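Local coordinates for protein irisin (Homo sapiens, PDB 4LSD) that probably mediates benefits of muscular exercise as a secreted hormone that induces browning of white fat, and dimerises through its fibronectin type III domain, at residues 2-16 with 81-95. Sequence-based numbering, arbitrary orientation.
Sequences SPSAPVNVTVRHLKA and GQSPASEPVLFKTPR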
ATOM      1  N   SER A   2      -5.064 -22.883   6.230  1.00 77.22           N
ATOM      2  CA  SER A   2      -4.509 -21.783   5.470  1.00 70.47           C
ATOM      3  C   SER A   2      -3.599 -22.160   4.293  1.00 64.24           C
ATOM      4  O   SER A   2      -3.051 -23.258   4.242  1.00 63.71           O
ATOM      5  CB  SER A   2      -3.722 -20.927   6.449  1.00 73.41           C
ATOM      6  OG  SER A   2      -2.666 -21.684   7.039  1.00 76.12           O
ATOM      7  N   PRO A   3      -3.383 -21.217   3.358  1.00 58.57           N
ATOM      8  CA  PRO A   3      -2.538 -21.417   2.174  1.00 54.42           C
ATOM      9  C   PRO A   3      -1.057 -21.445   2.529  1.00 52.06           C
ATOM     10  O   PRO A   3      -0.659 -21.122   3.646  1.00 50.72           O
ATOM     11  CB  PRO A   3      -2.841 -20.205   1.291  1.00 53.99           C
ATOM     12  CG  PRO A   3      -3.818 -19.364   2.065  1.00 55.76           C
ATOM     13  CD  PRO A   3      -3.774 -19.806   3.484  1.00 57.37           C
ATOM     14  N   SER A   4      -0.248 -21.806   1.545  1.00 54.52           N
ATOM     15  CA  SER A   4       1.191 -21.874   1.715  1.00 52.75           C
ATOM     16  C   SER A   4       1.804 -20.526   1.379  1.00 49.99           C
ATOM     17  O   SER A   4       1.293 -19.785   0.530  1.00 49.36           O
ATOM     18  CB  SER A   4       1.783 -22.946   0.795  1.00 56.98           C
ATOM     19  OG  SER A   4       1.130 -24.193   0.973  1.00 64.14           O
ATOM     20  N   ALA A   5       2.901 -20.211   2.052  1.00 46.42           N
ATOM     21  CA  ALA A   5       3.584 -18.957   1.823  1.00 45.88           C
ATOM     22  C   ALA A   5       3.841 -18.813   0.338  1.00 45.79           C
ATOM     23  O   ALA A   5       3.801 -19.791  -0.400  1.00 51.36           O
ATOM     24  CB  ALA A   5       4.901 -18.941   2.570  1.00 46.16           C
ATOM     25  N   PRO A   6       4.069 -17.578  -0.124  1.00 50.81           N
ATOM     26  CA  PRO A   6       4.341 -17.315  -1.538  1.00 48.56           C
ATOM     27  C   PRO A   6       5.741 -17.829  -1.850  1.00 47.83           C
ATOM     28  O   PRO A   6       6.595 -17.851  -0.969  1.00 50.46           O
ATOM     29  CB  PRO A   6       4.273 -15.790  -1.627  1.00 50.49           C
ATOM     30  CG  PRO A   6       3.278 -15.434  -0.589  1.00 49.33           C
ATOM     31  CD  PRO A   6       3.630 -16.349   0.565  1.00 45.38           C
ATOM     32  N   VAL A   7       5.976 -18.233  -3.095  1.00 48.06           N
ATOM     33  CA  VAL A   7       7.291 -18.735  -3.501  1.00 47.48           C
ATOM     34  C   VAL A   7       7.788 -17.915  -4.682  1.00 50.76           C
ATOM     35  O   VAL A   7       7.023 -17.179  -5.305  1.00 54.22           O
ATOM     36  CB  VAL A   7       7.239 -20.213  -3.969  1.00 40.64           C
ATOM     37  CG1 VAL A   7       6.867 -21.127  -2.828  1.00 36.43           C
ATOM     38  CG2 VAL A   7       6.228 -20.353  -5.102  1.00 45.18           C
ATOM     39  N   ASN A   8       9.071 -18.038  -4.990  1.00 49.19           N
ATOM     40  CA  ASN A   8       9.619 -17.332  -6.132  1.00 50.10           C
ATOM     41  C   ASN A   8       9.346 -15.838  -6.105  1.00 49.78           C
ATOM     42  O   ASN A   8       9.004 -15.245  -7.132  1.00 51.59           O
ATOM     43  CB  ASN A   8       9.020 -17.923  -7.402  1.00 57.05           C
ATOM     44  CG  ASN A   8       9.365 -19.390  -7.576  1.00 60.90           C
ATOM     45  OD1 ASN A   8       8.506 -20.214  -7.913  1.00 62.29           O
ATOM     46  ND2 ASN A   8      10.634 -19.722  -7.361  1.00 59.34           N
ATOM     47  N   VAL A   9       9.481 -15.230  -4.935  1.00 49.83           N
ATOM     48  CA  VAL A   9       9.252 -13.806  -4.827  1.00 47.84           C
ATOM     49  C   VAL A   9      10.464 -13.136  -5.469  1.00 49.44           C
ATOM     50  O   VAL A   9      11.604 -13.365  -5.060  1.00 50.67           O
ATOM     51  CB  VAL A   9       9.107 -13.391  -3.359  1.00 43.04           C
ATOM     52  CG1 VAL A   9       8.685 -11.940  -3.273  1.00 40.57           C
ATOM     53  CG2 VAL A   9       8.089 -14.292  -2.667  1.00 44.34           C
ATOM     54  N   THR A  10      10.216 -12.327  -6.496  1.00 48.46           N
ATOM     55  CA  THR A  10      11.297 -11.651  -7.209  1.00 48.25           C
ATOM     56  C   THR A  10      11.034 -10.148  -7.292  1.00 48.83           C
ATOM     57  O   THR A  10       9.891  -9.696  -7.179  1.00 50.57           O
ATOM     58  CB  THR A  10      11.485 -12.239  -8.671  1.00 50.90           C
ATOM     59  OG1 THR A  10      10.889 -11.370  -9.642  1.00 55.46           O
ATOM     60  CG2 THR A  10      10.806 -13.606  -8.804  1.00 50.75           C
ATOM     61  N   VAL A  11      12.099  -9.378  -7.485  1.00 46.96           N
ATOM     62  CA  VAL A  11      11.991  -7.935  -7.617  1.00 48.61           C
ATOM     63  C   VAL A  11      12.418  -7.533  -9.013  1.00 53.65           C
ATOM     64  O   VAL A  11      13.576  -7.712  -9.368  1.00 60.03           O
ATOM     65  CB  VAL A  11      12.921  -7.190  -6.658  1.00 48.08           C
ATOM     66  CG1 VAL A  11      12.935  -5.709  -7.027  1.00 52.12           C
ATOM     67  CG2 VAL A  11      12.469  -7.381  -5.239  1.00 54.84           C
ATOM     68  N   ARG A  12      11.503  -6.990  -9.806  1.00 55.35           N
ATOM     69  CA  ARG A  12      11.861  -6.568 -11.159  1.00 53.77           C
ATOM     70  C   ARG A  12      11.662  -5.076 -11.388  1.00 54.86           C
ATOM     71  O   ARG A  12      11.138  -4.369 -10.524  1.00 55.19           O
ATOM     72  CB  ARG A  12      11.075  -7.375 -12.200  1.00 51.66           C
ATOM     73  CG  ARG A  12       9.703  -7.836 -11.739  1.00 54.00           C
ATOM     74  CD  ARG A  12       9.070  -8.710 -12.805  1.00 57.36           C
ATOM     75  NE  ARG A  12       8.963 -10.118 -12.425  1.00 59.05           N
ATOM     76  CZ  ARG A  12       8.999 -11.123 -13.299  1.00 53.52           C
ATOM     77  NH1 ARG A  12       9.154 -10.864 -14.590  1.00 46.38           N
ATOM     78  NH2 ARG A  12       8.849 -12.379 -12.891  1.00 50.45           N
ATOM     79  N   HIS A  13      12.105  -4.608 -12.552  1.00 56.86           N
ATOM     80  CA  HIS A  13      11.985  -3.204 -12.924  1.00 57.39           C
ATOM     81  C   HIS A  13      12.323  -2.323 -11.723  1.00 55.80           C
ATOM     82  O   HIS A  13      11.549  -1.458 -11.313  1.00 58.79           O
ATOM     83  CB  HIS A  13      10.567  -2.949 -13.441  1.00 55.89           C
ATOM     84  CG  HIS A  13      10.196  -3.817 -14.606  1.00 53.05           C
ATOM     85  ND1 HIS A  13      10.873  -3.773 -15.807  1.00 50.57           N
ATOM     86  CD2 HIS A  13       9.250  -4.779 -14.743  1.00 55.51           C
ATOM     87  CE1 HIS A  13      10.362  -4.668 -16.632  1.00 53.90           C
ATOM     88  NE2 HIS A  13       9.376  -5.295 -16.012  1.00 53.69           N
ATOM     89  N   LEU A  14      13.501  -2.573 -11.163  1.00 55.46           N
ATOM     90  CA  LEU A  14      13.995  -1.856  -9.999  1.00 54.35           C
ATOM     91  C   LEU A  14      14.604  -0.503 -10.365  1.00 54.45           C
ATOM     92  O   LEU A  14      15.659  -0.434 -10.988  1.00 59.18           O
ATOM     93  CB  LEU A  14      15.026  -2.727  -9.269  1.00 51.49           C
ATOM     94  CG  LEU A  14      15.671  -2.208  -7.979  1.00 58.02           C
ATOM     95  CD1 LEU A  14      14.605  -2.013  -6.903  1.00 54.45           C
ATOM     96  CD2 LEU A  14      16.727  -3.202  -7.494  1.00 53.42           C
ATOM     97  N   LYS A  15      13.927   0.570  -9.966  1.00 54.43           N
ATOM     98  CA  LYS A  15      14.382   1.929 -10.236  1.00 53.69           C
ATOM     99  C   LYS A  15      14.860   2.621  -8.969  1.00 55.54           C
ATOM    100  O   LYS A  15      14.715   2.103  -7.867  1.00 56.57           O
ATOM    101  CB  LYS A  15      13.256   2.765 -10.852  1.00 53.65           C
ATOM    102  CG  LYS A  15      13.205   2.781 -12.381  1.00 59.39           C
ATOM    103  CD  LYS A  15      12.770   1.449 -12.983  1.00 61.11           C
ATOM    104  CE  LYS A  15      11.259   1.211 -12.861  1.00 68.71           C
ATOM    105  NZ  LYS A  15      10.514   1.373 -14.153  1.00 59.46           N
ATOM    106  N   ALA A  16      15.413   3.812  -9.138  1.00 56.59           N
ATOM    107  CA  ALA A  16      15.921   4.593  -8.019  1.00 57.94           C
ATOM    108  C   ALA A  16      14.892   4.871  -6.925  1.00 56.39           C
ATOM    109  O   ALA A  16      15.238   4.955  -5.749  1.00 57.14           O
ATOM    110  CB  ALA A  16      16.484   5.913  -8.534  1.00 55.67           C
ATOM    111  N   GLY A  81      -8.083 -18.244   5.615  1.00 59.26           N
ATOM    112  CA  GLY A  81      -6.987 -17.756   6.430  1.00 56.38           C
ATOM    113  C   GLY A  81      -5.922 -16.976   5.686  1.00 54.63           C
ATOM    114  O   GLY A  81      -6.189 -16.302   4.691  1.00 51.22           O
ATOM    115  N   GLN A  82      -4.699 -17.087   6.188  1.00 53.17           N
ATOM    116  CA  GLN A  82      -3.554 -16.405   5.622  1.00 52.26           C
ATOM    117  C   GLN A  82      -2.346 -17.325   5.762  1.00 52.52           C
ATOM    118  O   GLN A  82      -2.310 -18.191   6.641  1.00 52.66           O
ATOM    119  CB  GLN A  82      -3.315 -15.106   6.387  1.00 51.80           C
ATOM    120  CG  GLN A  82      -3.128 -15.322   7.892  1.00 59.31           C
ATOM    121  CD  GLN A  82      -2.923 -14.031   8.661  1.00 63.60           C
ATOM    122  OE1 GLN A  82      -3.803 -13.172   8.698  1.00 70.81           O
ATOM    123  NE2 GLN A  82      -1.758 -13.887   9.282  1.00 67.56           N
ATOM    124  N   SER A  83      -1.351 -17.122   4.906  1.00 49.15           N
ATOM    125  CA  SER A  83      -0.152 -17.946   4.933  1.00 49.27           C
ATOM    126  C   SER A  83       0.987 -17.305   5.693  1.00 49.32           C
ATOM    127  O   SER A  83       0.926 -16.132   6.042  1.00 49.05           O
ATOM    128  CB  SER A  83       0.344 -18.183   3.513  1.00 48.52           C
ATOM    129  OG  SER A  83       1.160 -17.101   3.110  1.00 46.25           O
ATOM    130  N   PRO A  84       2.039 -18.086   5.981  1.00 50.21           N
ATOM    131  CA  PRO A  84       3.186 -17.526   6.695  1.00 46.34           C
ATOM    132  C   PRO A  84       3.929 -16.628   5.725  1.00 43.25           C
ATOM    133  O   PRO A  84       3.663 -16.664   4.530  1.00 46.06           O
ATOM    134  CB  PRO A  84       4.009 -18.761   7.102  1.00 42.93           C
ATOM    135  CG  PRO A  84       3.414 -19.907   6.318  1.00 44.79           C
ATOM    136  CD  PRO A  84       1.973 -19.545   6.173  1.00 42.63           C
ATOM    137  N   ALA A  85       4.850 -15.821   6.235  1.00 43.00           N
ATOM    138  CA  ALA A  85       5.610 -14.932   5.364  1.00 42.63           C
ATOM    139  C   ALA A  85       6.465 -15.734   4.389  1.00 47.38           C
ATOM    140  O   ALA A  85       6.965 -16.806   4.717  1.00 48.77           O
ATOM    141  CB  ALA A  85       6.505 -14.025   6.188  1.00 33.92           C
ATOM    142  N   SER A  86       6.642 -15.194   3.192  1.00 45.45           N
ATOM    143  CA  SER A  86       7.473 -15.829   2.192  1.00 45.38           C
ATOM    144  C   SER A  86       8.869 -15.567   2.731  1.00 51.96           C
ATOM    145  O   SER A  86       9.031 -14.936   3.782  1.00 48.87           O
ATOM    146  CB  SER A  86       7.353 -15.097   0.863  1.00 43.94           C
ATOM    147  OG  SER A  86       7.894 -13.789   1.011  1.00 35.62           O
ATOM    148  N   GLU A  87       9.878 -16.007   1.988  1.00 55.07           N
ATOM    149  CA  GLU A  87      11.254 -15.750   2.385  1.00 55.78           C
ATOM    150  C   GLU A  87      11.482 -14.272   2.090  1.00 55.88           C
ATOM    151  O   GLU A  87      10.977 -13.741   1.098  1.00 56.14           O
ATOM    152  CB  GLU A  87      12.243 -16.574   1.552  1.00 54.47           C
ATOM    153  CG  GLU A  87      12.356 -18.021   1.946  1.00 59.13           C
ATOM    154  CD  GLU A  87      12.608 -18.203   3.432  1.00 65.45           C
ATOM    155  OE1 GLU A  87      13.521 -17.525   3.965  1.00 64.87           O
ATOM    156  OE2 GLU A  87      11.896 -19.026   4.060  1.00 62.17           O
ATOM    157  N   PRO A  88      12.238 -13.585   2.951  1.00 55.03           N
ATOM    158  CA  PRO A  88      12.503 -12.164   2.734  1.00 54.49           C
ATOM    159  C   PRO A  88      13.196 -11.928   1.419  1.00 55.41           C
ATOM    160  O   PRO A  88      14.073 -12.698   1.049  1.00 60.94           O
ATOM    161  CB  PRO A  88      13.397 -11.784   3.921  1.00 55.28           C
ATOM    162  CG  PRO A  88      13.876 -13.119   4.477  1.00 52.86           C
ATOM    163  CD  PRO A  88      12.698 -14.008   4.282  1.00 53.45           C
ATOM    164  N   VAL A  89      12.789 -10.891   0.699  1.00 54.90           N
ATOM    165  CA  VAL A  89      13.461 -10.555  -0.540  1.00 51.26           C
ATOM    166  C   VAL A  89      14.194  -9.269  -0.216  1.00 53.21           C
ATOM    167  O   VAL A  89      13.616  -8.346   0.366  1.00 50.26           O
ATOM    168  CB  VAL A  89      12.491 -10.335  -1.712  1.00 55.50           C
ATOM    169  CG1 VAL A  89      13.186  -9.528  -2.821  1.00 50.09           C
ATOM    170  CG2 VAL A  89      12.073 -11.684  -2.272  1.00 60.88           C
ATOM    171  N   LEU A  90      15.481  -9.229  -0.549  1.00 50.77           N
ATOM    172  CA  LEU A  90      16.301  -8.064  -0.268  1.00 48.35           C
ATOM    173  C   LEU A  90      16.751  -7.399  -1.539  1.00 47.81           C
ATOM    174  O   LEU A  90      16.992  -8.057  -2.544  1.00 50.86           O
ATOM    175  CB  LEU A  90      17.527  -8.461   0.551  1.00 52.55           C
ATOM    176  CG  LEU A  90      17.210  -9.058   1.919  1.00 59.09           C
ATOM    177  CD1 LEU A  90      17.037 -10.566   1.777  1.00 63.05           C
ATOM    178  CD2 LEU A  90      18.340  -8.738   2.897  1.00 64.26           C
ATOM    179  N   PHE A  91      16.858  -6.085  -1.509  1.00 46.14           N
ATOM    180  CA  PHE A  91      17.291  -5.392  -2.691  1.00 48.47           C
ATOM    181  C   PHE A  91      17.724  -3.994  -2.337  1.00 48.63           C
ATOM    182  O   PHE A  91      17.505  -3.516  -1.226  1.00 52.81           O
ATOM    183  CB  PHE A  91      16.172  -5.398  -3.746  1.00 51.94           C
ATOM    184  CG  PHE A  91      14.916  -4.674  -3.329  1.00 55.04           C
ATOM    185  CD1 PHE A  91      14.707  -3.342  -3.702  1.00 48.99           C
ATOM    186  CD2 PHE A  91      13.926  -5.330  -2.592  1.00 52.18           C
ATOM    187  CE1 PHE A  91      13.529  -2.674  -3.352  1.00 48.56           C
ATOM    188  CE2 PHE A  91      12.739  -4.669  -2.234  1.00 50.82           C
ATOM    189  CZ  PHE A  91      12.542  -3.338  -2.616  1.00 45.97           C
ATOM    190  N   LYS A  92      18.376  -3.348  -3.282  1.00 49.10           N
ATOM    191  CA  LYS A  92      18.854  -2.017  -3.053  1.00 54.51           C
ATOM    192  C   LYS A  92      18.545  -1.192  -4.277  1.00 58.84           C
ATOM    193  O   LYS A  92      18.717  -1.636  -5.414  1.00 60.84           O
ATOM    194  CB  LYS A  92      20.356  -2.044  -2.785  1.00 57.76           C
ATOM    195  CG  LYS A  92      20.984  -0.675  -2.631  1.00 62.05           C
ATOM    196  CD  LYS A  92      22.451  -0.792  -2.289  1.00 62.34           C
ATOM    197  CE  LYS A  92      23.132   0.560  -2.344  1.00 69.02           C
ATOM    198  NZ  LYS A  92      24.583   0.447  -2.030  1.00 75.96           N
ATOM    199  N   THR A  93      18.071   0.016  -4.035  1.00 61.66           N
ATOM    200  CA  THR A  93      17.728   0.900  -5.122  1.00 63.29           C
ATOM    201  C   THR A  93      18.967   1.571  -5.710  1.00 63.72           C
ATOM    202  O   THR A  93      19.946   1.824  -5.014  1.00 62.59           O
ATOM    203  CB  THR A  93      16.757   1.988  -4.645  1.00 60.62           C
ATOM    204  OG1 THR A  93      17.296   2.604  -3.472  1.00 56.09           O
ATOM    205  CG2 THR A  93      15.389   1.387  -4.335  1.00 56.91           C
ATOM    206  N   PRO A  94      18.934   1.835  -7.018  1.00 63.45           N
ATOM    207  CA  PRO A  94      19.998   2.480  -7.790  1.00 63.26           C
ATOM    208  C   PRO A  94      20.144   3.909  -7.292  1.00 64.94           C
ATOM    209  O   PRO A  94      19.343   4.368  -6.489  1.00 64.01           O
ATOM    210  CB  PRO A  94      19.459   2.452  -9.221  1.00 64.95           C
ATOM    211  CG  PRO A  94      18.624   1.227  -9.259  1.00 64.21           C
ATOM    212  CD  PRO A  94      17.963   1.163  -7.902  1.00 64.01           C
ATOM    213  N   ARG A  95      21.148   4.612  -7.802  1.00 68.95           N
ATOM    214  CA  ARG A  95      21.405   6.005  -7.423  1.00 72.94           C
ATOM    215  C   ARG A  95      20.496   6.961  -8.204  1.00 73.56           C
ATOM    216  O   ARG A  95      20.045   6.628  -9.301  1.00 71.15           O
ATOM    217  CB  ARG A  95      22.844   6.371  -7.758  1.00 76.52           C
ATOM    218  CG  ARG A  95      23.871   5.301  -7.462  1.00 75.89           C
ATOM    219  CD  ARG A  95      24.460   5.514  -6.091  1.00 80.94           C
ATOM    220  NE  ARG A  95      24.954   6.879  -5.941  1.00 83.17           N
ATOM    221  CZ  ARG A  95      25.376   7.399  -4.792  1.00 86.52           C
ATOM    222  NH1 ARG A  95      25.365   6.665  -3.689  1.00 83.60           N
ATOM    223  NH2 ARG A  95      25.804   8.655  -4.743  1.00 88.01           N
TER
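With CG1 of V9 set anti to its backbone N (chi1 -172°), that methyl turns to the other strand and meets V89 CG2 at 3.5 Å; V89 CG2 is itself anti to its carbonyl carbon, which leaves V89 CG1 to meet V11. V11, rotated like V9, rests CG2 against two neighbours of the other strand: V89 CG1 at 3.3 Å, tighter than usual carbon contact, and F91 CD2 at 3.7 Å. CG of F91 stands between the backbone N and the carbonyl carbon (chi1 63°), a turn that brings the ring under V11, whose CG1 lies over one face. L14 CD1 approaches the same ring obliquely, 3.5 Å from F91 CD1, while L14 CD2 rests against the backbone O of K92 and L14 CG lies 4.1 Å from P94 CD. Replacing this leucine by an alanine would probably open a gap between the F91 ring and P94 CD, baring that part of the ring.

These contacts close one side of the fibronectin type III β-sandwich: strand 9-12 borders the three-strand sheet, strand 89-92 the four-strand one, and they run nearly parallel (15°) with axes 7.7 Å apart, joined by side chains rather than by backbone pairing. F91 also touches L64, and V9 touches V21 and V74.

Toward residues 2-6 the contact is made largely of carbons set against backbone oxygens. S83 CB sits 3.1 Å from P3 O, and S83 OG bonds to P84 O and also takes the backbone N of A76, which ties the segment to strand 69-78. A5 CB packs on P84 O and CG. S86 CB packs against both P6 O and V9 CG2, its buried OG held by E87 O and V74 N. At the far end P94 CD lies 3.4 Å from K15 O, and T93 CB faces A16 O while T93 OG1 bonds to E65 O and T68 N.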